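Local coordinates for protein apoptosis regulator Bcl-2 homolog (Canarypox virus, PDB 5WOS) that helps the virus block apoptosis of the host cell, interacting with host BAK1 and BAX and with other BH3-containing proteins such as BIM, BID and PUMA, at residues K34-N37 with F38-E41; E43-Y46 with I47-N51; M52-I55 with I56-D59. One frame throughout, in Å; residues are numbered along the deposited sequence.

Interaction 1: residues K34-N37 with F38-E41; sequences KNRN and FHVE
The guanidinium of Arg36 lies flat on one face of the His39 ring, a parallel stack with the planes only 14° apart and the centres separated by 3.7 Å. The overlap is offset: Arg36 CZ sits above the rim of the imidazole, 3.5 Å from His39 CG, and the carbonyl O of Asn35 approaches that ring at its edge. A double bend in mid-chain folds the arginine back on itself and brings its head over the histidine. Its NE is held separately by Asn25 of helix 14-32, which helps to fix the rotation of the flat group. The Phe38 ring has Asn37 CB over one face. Asn35 ND2 comes to it obliquely, 3.5 Å from Phe38 CE2, the amide and ring planes standing 71° apart.

The backbone that carries these groups reverses direction. His39 N donates to Arg36 O over 3.2 Å in a fairly straight bond (166°), although the donor stands well above the carbonyl plane. A water donates to both Asn37 O (2.6 Å) and Val40 O (2.9 Å), bridging the exit from the bend. Asn35 OD1 accepts from Asn37 N in an Asx turn, though the oxygen is placed less surely. With Asn37 and Phe38 near the backbone angles of its two central residues, and the His39 N to Arg36 O bond closing it, this is a type I beta-turn at the surface of the loop joining helices 14-32 and 43-69.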
loop_
_atom_site.group_PDB
_atom_site.type_symbol
_atom_site.label_atom_id
_atom_site.label_comp_id
_atom_site.label_asym_id
_atom_site.label_seq_id
_atom_site.Cartn_x
_atom_site.Cartn_y
_atom_site.Cartn_z
ATOM N N LYS A 34 -4.304 -16.578 4.640
ATOM C CA LYS A 34 -5.641 -17.103 4.410
ATOM C C LYS A 34 -6.325 -16.338 3.286
ATOM O O LYS A 34 -6.235 -15.110 3.207
ATOM C CB LYS A 34 -6.485 -17.021 5.686
ATOM C CG LYS A 34 -6.258 -18.151 6.696
ATOM C CD LYS A 34 -6.215 -19.539 6.050
ATOM C CE LYS A 34 -7.424 -19.831 5.147
ATOM N NZ LYS A 34 -7.082 -20.778 4.049
ATOM N N ASN A 35 -7.014 -17.078 2.420
ATOM C CA ASN A 35 -7.663 -16.482 1.262
ATOM C C ASN A 35 -8.761 -15.517 1.693
ATOM O O ASN A 35 -9.559 -15.813 2.588
ATOM C CB ASN A 35 -8.251 -17.575 0.373
ATOM C CG ASN A 35 -8.912 -17.021 -0.870
ATOM O OD1 ASN A 35 -8.570 -15.933 -1.336
ATOM N ND2 ASN A 35 -9.867 -17.765 -1.416
ATOM N N ARG A 36 -8.799 -14.353 1.044
ATOM C CA ARG A 36 -9.790 -13.324 1.340
ATOM C C ARG A 36 -10.594 -12.931 0.107
ATOM O O ARG A 36 -11.289 -11.911 0.125
ATOM C CB ARG A 36 -9.110 -12.096 1.944
ATOM C CG ARG A 36 -8.356 -12.382 3.239
ATOM C CD ARG A 36 -9.289 -12.750 4.382
ATOM N NE ARG A 36 -10.245 -11.684 4.679
ATOM C CZ ARG A 36 -10.962 -11.606 5.798
ATOM N NH1 ARG A 36 -10.831 -12.528 6.744
ATOM N NH2 ARG A 36 -11.808 -10.601 5.975
ATOM N N ASN A 37 -10.530 -13.730 -0.962
ATOM C CA ASN A 37 -11.251 -13.402 -2.188
ATOM C C ASN A 37 -12.759 -13.360 -1.991
ATOM O O ASN A 37 -13.460 -12.766 -2.817
ATOM C CB ASN A 37 -10.922 -14.416 -3.283
ATOM C CG ASN A 37 -9.460 -14.425 -3.645
ATOM O OD1 ASN A 37 -8.762 -13.421 -3.496
ATOM N ND2 ASN A 37 -8.982 -15.562 -4.129
ATOM N N PHE A 38 -13.278 -13.984 -0.935
ATOM C CA PHE A 38 -14.714 -14.061 -0.707
ATOM C C PHE A 38 -15.171 -13.207 0.469
ATOM O O PHE A 38 -16.311 -13.353 0.923
ATOM C CB PHE A 38 -15.121 -15.519 -0.499
ATOM C CG PHE A 38 -14.588 -16.445 -1.557
ATOM C CD1 PHE A 38 -14.950 -16.280 -2.886
ATOM C CD2 PHE A 38 -13.722 -17.476 -1.224
ATOM C CE1 PHE A 38 -14.460 -17.125 -3.860
ATOM C CE2 PHE A 38 -13.230 -18.325 -2.196
ATOM C CZ PHE A 38 -13.601 -18.151 -3.515
ATOM N N HIS A 39 -14.308 -12.327 0.980
ATOM C CA HIS A 39 -14.701 -11.328 1.963
ATOM C C HIS A 39 -14.726 -9.919 1.397
ATOM O O HIS A 39 -15.312 -9.031 2.023
ATOM C CB HIS A 39 -13.746 -11.346 3.165
ATOM C CG HIS A 39 -13.715 -12.651 3.896
ATOM N ND1 HIS A 39 -12.920 -13.706 3.503
ATOM C CD2 HIS A 39 -14.380 -13.071 4.999
ATOM C CE1 HIS A 39 -13.097 -14.720 4.331
ATOM N NE2 HIS A 39 -13.978 -14.361 5.247
ATOM N N VAL A 40 -14.111 -9.697 0.239
ATOM C CA VAL A 40 -13.985 -8.373 -0.357
ATOM C C VAL A 40 -15.229 -8.070 -1.173
ATOM O O VAL A 40 -15.874 -8.961 -1.735
ATOM C CB VAL A 40 -12.714 -8.263 -1.232
ATOM C CG1 VAL A 40 -11.465 -8.398 -0.383
ATOM C CG2 VAL A 40 -12.725 -9.301 -2.354
ATOM N N GLU A 41 -15.548 -6.778 -1.253
ATOM C CA GLU A 41 -16.688 -6.325 -2.040
ATOM C C GLU A 41 -16.451 -6.534 -3.532
ATOM O O GLU A 41 -17.341 -7.012 -4.245
ATOM C CB GLU A 41 -16.957 -4.850 -1.728
ATOM C CG GLU A 41 -17.960 -4.155 -2.637
ATOM C CD GLU A 41 -18.110 -2.681 -2.302
ATOM O OE1 GLU A 41 -17.933 -2.319 -1.119
ATOM O OE2 GLU A 41 -18.392 -1.884 -3.222
HETATM O O HOH W 1 -15.773 -11.608 -2.897
#

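Interaction 2: residues E43-Y46 with I47-N51; sequences ENTY and IIVKN
Val49 N reaches back to Thr45 O over 2.8 Å, donor and acceptor almost collinear with the carbonyl bond, and sets the pattern for the first turns of helix 43-69. Ile47 N donates to Glu43 O (3.2 Å) and Ile48 N to Asn44 O (3.3 Å), each tilted modestly from its carbonyl plane; these are ordinary i to i+4 helix bonds. Lys50 N likewise donates to Tyr46 O, but that oxygen is crowded in the model, and its apparent shortness is doubtful. Asn51 N continues the series to Ile47 O (3.0 Å), and Thr45 N has a weak bond to Asp42 OD1.

The aliphatic part of Lys50 leans on the tyrosine ring, its CD 3.6 Å from Tyr46 CE2: chi1 and chi2, both extended (-174° and 176°), carry CD there, and the later bends turn only the amino end. Ile47 CD1 lies against the Glu43 carboxylate, though the modelled closeness should not be pressed. Thr45 and Val49 run side by side in the same direction, with Thr45 CG2 3.9 Å from Val49 CG2.

Tyr46 OH finds its main partner outside the turn, in Glu29 of helix 14-32, and has a weak second bond to the carbonyl of Asn25. Lys50 also touches Glu29 and Tyr26; Thr45 touches both Ile22 of helix 14-32 and Trp143, and Val49 touches Leu146, the last two in the segment after helix 121-138.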
loop_
_atom_site.group_PDB
_atom_site.type_symbol
_atom_site.label_atom_id
_atom_site.label_comp_id
_atom_site.label_asym_id
_atom_site.label_seq_id
_atom_site.Cartn_x
_atom_site.Cartn_y
_atom_site.Cartn_z
ATOM N N GLU A 43 -14.287 -8.480 -6.130
ATOM C CA GLU A 43 -13.384 -9.622 -6.231
ATOM C C GLU A 43 -12.388 -9.453 -7.375
ATOM O O GLU A 43 -11.222 -9.845 -7.249
ATOM C CB GLU A 43 -14.195 -10.903 -6.401
ATOM C CG GLU A 43 -13.404 -12.181 -6.154
ATOM C CD GLU A 43 -12.855 -12.798 -7.423
ATOM O OE1 GLU A 43 -13.332 -12.441 -8.519
ATOM O OE2 GLU A 43 -11.945 -13.645 -7.321
ATOM N N ASN A 44 -12.818 -8.865 -8.493
ATOM C CA ASN A 44 -11.924 -8.732 -9.639
ATOM C C ASN A 44 -10.773 -7.779 -9.334
ATOM O O ASN A 44 -9.612 -8.072 -9.644
ATOM C CB ASN A 44 -12.706 -8.265 -10.865
ATOM C CG ASN A 44 -13.386 -9.410 -11.583
ATOM O OD1 ASN A 44 -12.837 -10.509 -11.682
ATOM N ND2 ASN A 44 -14.593 -9.165 -12.081
ATOM N N THR A 45 -11.072 -6.629 -8.727
ATOM C CA THR A 45 -10.004 -5.720 -8.325
ATOM C C THR A 45 -9.043 -6.401 -7.359
ATOM O O THR A 45 -7.820 -6.274 -7.494
ATOM C CB THR A 45 -10.589 -4.458 -7.688
ATOM O OG1 THR A 45 -11.397 -3.764 -8.644
ATOM C CG2 THR A 45 -9.480 -3.531 -7.216
ATOM N N TYR A 46 -9.575 -7.130 -6.378
ATOM C CA TYR A 46 -8.720 -7.707 -5.348
ATOM C C TYR A 46 -7.681 -8.638 -5.958
ATOM O O TYR A 46 -6.505 -8.599 -5.578
ATOM C CB TYR A 46 -9.565 -8.448 -4.311
ATOM C CG TYR A 46 -8.750 -8.994 -3.163
ATOM C CD1 TYR A 46 -8.192 -8.144 -2.228
ATOM C CD2 TYR A 46 -8.542 -10.360 -3.014
ATOM C CE1 TYR A 46 -7.445 -8.625 -1.185
ATOM C CE2 TYR A 46 -7.797 -10.851 -1.965
ATOM C CZ TYR A 46 -7.248 -9.976 -1.056
ATOM O OH TYR A 46 -6.500 -10.446 -0.004
ATOM N N ILE A 47 -8.090 -9.474 -6.912
ATOM C CA ILE A 47 -7.148 -10.386 -7.554
ATOM C C ILE A 47 -6.052 -9.604 -8.267
ATOM O O ILE A 47 -4.864 -9.935 -8.168
ATOM C CB ILE A 47 -7.895 -11.334 -8.513
ATOM C CG1 ILE A 47 -8.307 -12.618 -7.784
ATOM C CG2 ILE A 47 -7.038 -11.704 -9.722
ATOM C CD1 ILE A 47 -9.240 -12.403 -6.613
ATOM N N ILE A 48 -6.426 -8.548 -8.987
ATOM C CA ILE A 48 -5.431 -7.756 -9.706
ATOM C C ILE A 48 -4.470 -7.094 -8.726
ATOM O O ILE A 48 -3.246 -7.231 -8.841
ATOM C CB ILE A 48 -6.125 -6.727 -10.616
ATOM C CG1 ILE A 48 -6.824 -7.452 -11.768
ATOM C CG2 ILE A 48 -5.115 -5.718 -11.161
ATOM C CD1 ILE A 48 -7.649 -6.551 -12.683
ATOM N N VAL A 49 -5.006 -6.364 -7.744
ATOM C CA VAL A 49 -4.142 -5.688 -6.779
ATOM C C VAL A 49 -3.359 -6.703 -5.955
ATOM O O VAL A 49 -2.189 -6.483 -5.628
ATOM C CB VAL A 49 -4.970 -4.750 -5.881
ATOM C CG1 VAL A 49 -4.085 -4.110 -4.818
ATOM C CG2 VAL A 49 -5.644 -3.672 -6.720
ATOM N N LYS A 50 -3.985 -7.827 -5.602
ATOM C CA LYS A 50 -3.278 -8.843 -4.828
ATOM C C LYS A 50 -2.050 -9.343 -5.577
ATOM O O LYS A 50 -0.979 -9.520 -4.985
ATOM C CB LYS A 50 -4.217 -10.006 -4.500
ATOM C CG LYS A 50 -3.618 -11.052 -3.564
ATOM C CD LYS A 50 -4.632 -12.135 -3.192
ATOM C CE LYS A 50 -5.092 -12.934 -4.401
ATOM N NZ LYS A 50 -3.946 -13.561 -5.127
ATOM N N ASN A 51 -2.182 -9.570 -6.886
ATOM C CA ASN A 51 -1.052 -10.062 -7.666
ATOM C C ASN A 51 -0.019 -8.969 -7.890
ATOM O O ASN A 51 1.190 -9.223 -7.810
ATOM C CB ASN A 51 -1.541 -10.615 -9.004
ATOM C CG ASN A 51 -2.253 -11.940 -8.858
ATOM O OD1 ASN A 51 -1.905 -12.758 -8.005
ATOM N ND2 ASN A 51 -3.256 -12.161 -9.689
#

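Interaction 3: residues M52-I55 with I56-D59; sequences MCDI and ILRD
Part of the groove of the all-helical Bcl-2 fold, in which the family receives BH3 segments of its partners, is built on this stretch of helix 43-69: Met52 and Ile56 each pack on an aromatic side chain of the bound peptide, one helical turn apart. They also touch Ile96 of helix 92-112, so the same two residues join helix to helix and helix to peptide. The backbone that spaces them is tied by Ile56 N, which donates to Met52 O over 3.2 Å.

The next bonds follow the same i to i+4 pattern. Leu57 N meets Cys53 O at 2.9 Å, and Leu57 CG rests 3.3 Å from that carbonyl oxygen; Leu57 and Cys53 both turn to Tyr26 of helix 14-32. Arg58 N reaches Asp54 O (3.1 Å) from above the carbonyl plane, 43° out of it, a less regular approach than those of its neighbours. Asp54 OD1 has a partner in the hydroxyl of Tyr26, so a polar link lies beside the apolar packing on helix 14-32.

At the far end Ile55, Arg58 and Asp59 make a more exposed patch. Arg58 and Asp59 form a salt bridge whose modelled length is too short to be trusted in detail. Ile55 CG2, placed anti to its own backbone nitrogen, extends alongside both charged chains: the methyl lies 3.6 Å from Arg58 NH2 and 3.5 Å from Asp59 OD2.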
loop_
_atom_site.group_PDB
_atom_site.type_symbol
_atom_site.label_atom_id
_atom_site.label_comp_id
_atom_site.label_asym_id
_atom_site.label_seq_id
_atom_site.Cartn_x
_atom_site.Cartn_y
_atom_site.Cartn_z
ATOM N N MET A 52 -0.470 -7.747 -8.174
ATOM C CA MET A 52 0.459 -6.638 -8.368
ATOM C C MET A 52 1.383 -6.481 -7.168
ATOM O O MET A 52 2.601 -6.325 -7.322
ATOM C CB MET A 52 -0.315 -5.345 -8.616
ATOM C CG MET A 52 -0.983 -5.269 -9.974
ATOM S SD MET A 52 -1.845 -3.706 -10.190
ATOM C CE MET A 52 -2.300 -3.806 -11.918
ATOM N N CYS A 53 0.822 -6.515 -5.958
ATOM C CA CYS A 53 1.640 -6.345 -4.762
ATOM C C CYS A 53 2.527 -7.558 -4.515
ATOM O O CYS A 53 3.645 -7.413 -4.010
ATOM C CB CYS A 53 0.749 -6.085 -3.545
ATOM S SG CYS A 53 -0.210 -4.553 -3.634
ATOM N N ASP A 54 2.053 -8.756 -4.863
ATOM C CA ASP A 54 2.861 -9.954 -4.663
ATOM C C ASP A 54 4.062 -9.986 -5.599
ATOM O O ASP A 54 5.082 -10.602 -5.270
ATOM C CB ASP A 54 2.006 -11.207 -4.856
ATOM C CG ASP A 54 1.067 -11.462 -3.691
ATOM O OD1 ASP A 54 1.122 -10.704 -2.700
ATOM O OD2 ASP A 54 0.274 -12.423 -3.766
ATOM N N ILE A 55 3.963 -9.344 -6.766
ATOM C CA ILE A 55 5.118 -9.231 -7.653
ATOM C C ILE A 55 6.135 -8.260 -7.068
ATOM O O ILE A 55 7.337 -8.547 -7.017
ATOM C CB ILE A 55 4.683 -8.790 -9.062
ATOM C CG1 ILE A 55 3.637 -9.747 -9.642
ATOM C CG2 ILE A 55 5.890 -8.738 -9.994
ATOM C CD1 ILE A 55 2.852 -9.153 -10.795
ATOM N N ILE A 56 5.670 -7.091 -6.625
ATOM C CA ILE A 56 6.572 -6.101 -6.041
ATOM C C ILE A 56 7.281 -6.684 -4.825
ATOM O O ILE A 56 8.499 -6.545 -4.666
ATOM C CB ILE A 56 5.797 -4.819 -5.690
ATOM C CG1 ILE A 56 5.501 -4.031 -6.967
ATOM C CG2 ILE A 56 6.574 -3.955 -4.699
ATOM C CD1 ILE A 56 4.509 -2.915 -6.775
ATOM N N LEU A 57 6.527 -7.343 -3.946
ATOM C CA LEU A 57 7.128 -7.948 -2.764
ATOM C C LEU A 57 8.176 -8.982 -3.156
ATOM O O LEU A 57 9.305 -8.963 -2.656
ATOM C CB LEU A 57 6.040 -8.583 -1.894
ATOM C CG LEU A 57 5.155 -7.612 -1.106
ATOM C CD1 LEU A 57 3.973 -8.341 -0.492
ATOM C CD2 LEU A 57 5.956 -6.908 -0.024
ATOM N N ARG A 58 7.819 -9.891 -4.063
ATOM C CA ARG A 58 8.743 -10.951 -4.448
ATOM C C ARG A 58 10.052 -10.388 -4.985
ATOM O O ARG A 58 11.117 -10.971 -4.752
ATOM C CB ARG A 58 8.080 -11.861 -5.483
ATOM C CG ARG A 58 8.974 -12.969 -6.012
ATOM C CD ARG A 58 9.440 -12.659 -7.420
ATOM N NE ARG A 58 8.324 -12.591 -8.363
ATOM C CZ ARG A 58 8.403 -12.063 -9.580
ATOM N NH1 ARG A 58 9.544 -11.544 -10.013
ATOM N NH2 ARG A 58 7.336 -12.049 -10.366
ATOM N N ASP A 59 10.001 -9.257 -5.686
ATOM C CA ASP A 59 11.184 -8.662 -6.293
ATOM C C ASP A 59 11.897 -7.657 -5.395
ATOM O O ASP A 59 13.045 -7.303 -5.686
ATOM C CB ASP A 59 10.802 -7.966 -7.604
ATOM C CG ASP A 59 10.281 -8.932 -8.647
ATOM O OD1 ASP A 59 10.770 -10.079 -8.689
ATOM O OD2 ASP A 59 9.383 -8.545 -9.426
#

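Read from the N terminus, the three contacts come strictly in series, each local, with none nested in or crossing another. Interaction 1 closes a tight turn in the loop that leaves helix 14-32; interactions 2 and 3 then occupy consecutive turns of helix 43-69. The loop folds back on the start of that helix: Asn37 OD1 packs against Tyr46 and Ile47, and Arg36 CB against the tyrosine hydroxyl, with interaction centres about 10 Å apart. Interactions 2 and 3 simply adjoin along the helix, and about 9 Å separates the nearest atoms of interactions 1 and 3. Helix 14-32 runs beside all three, while interaction 3 also reaches helix 92-112 and the bound peptide.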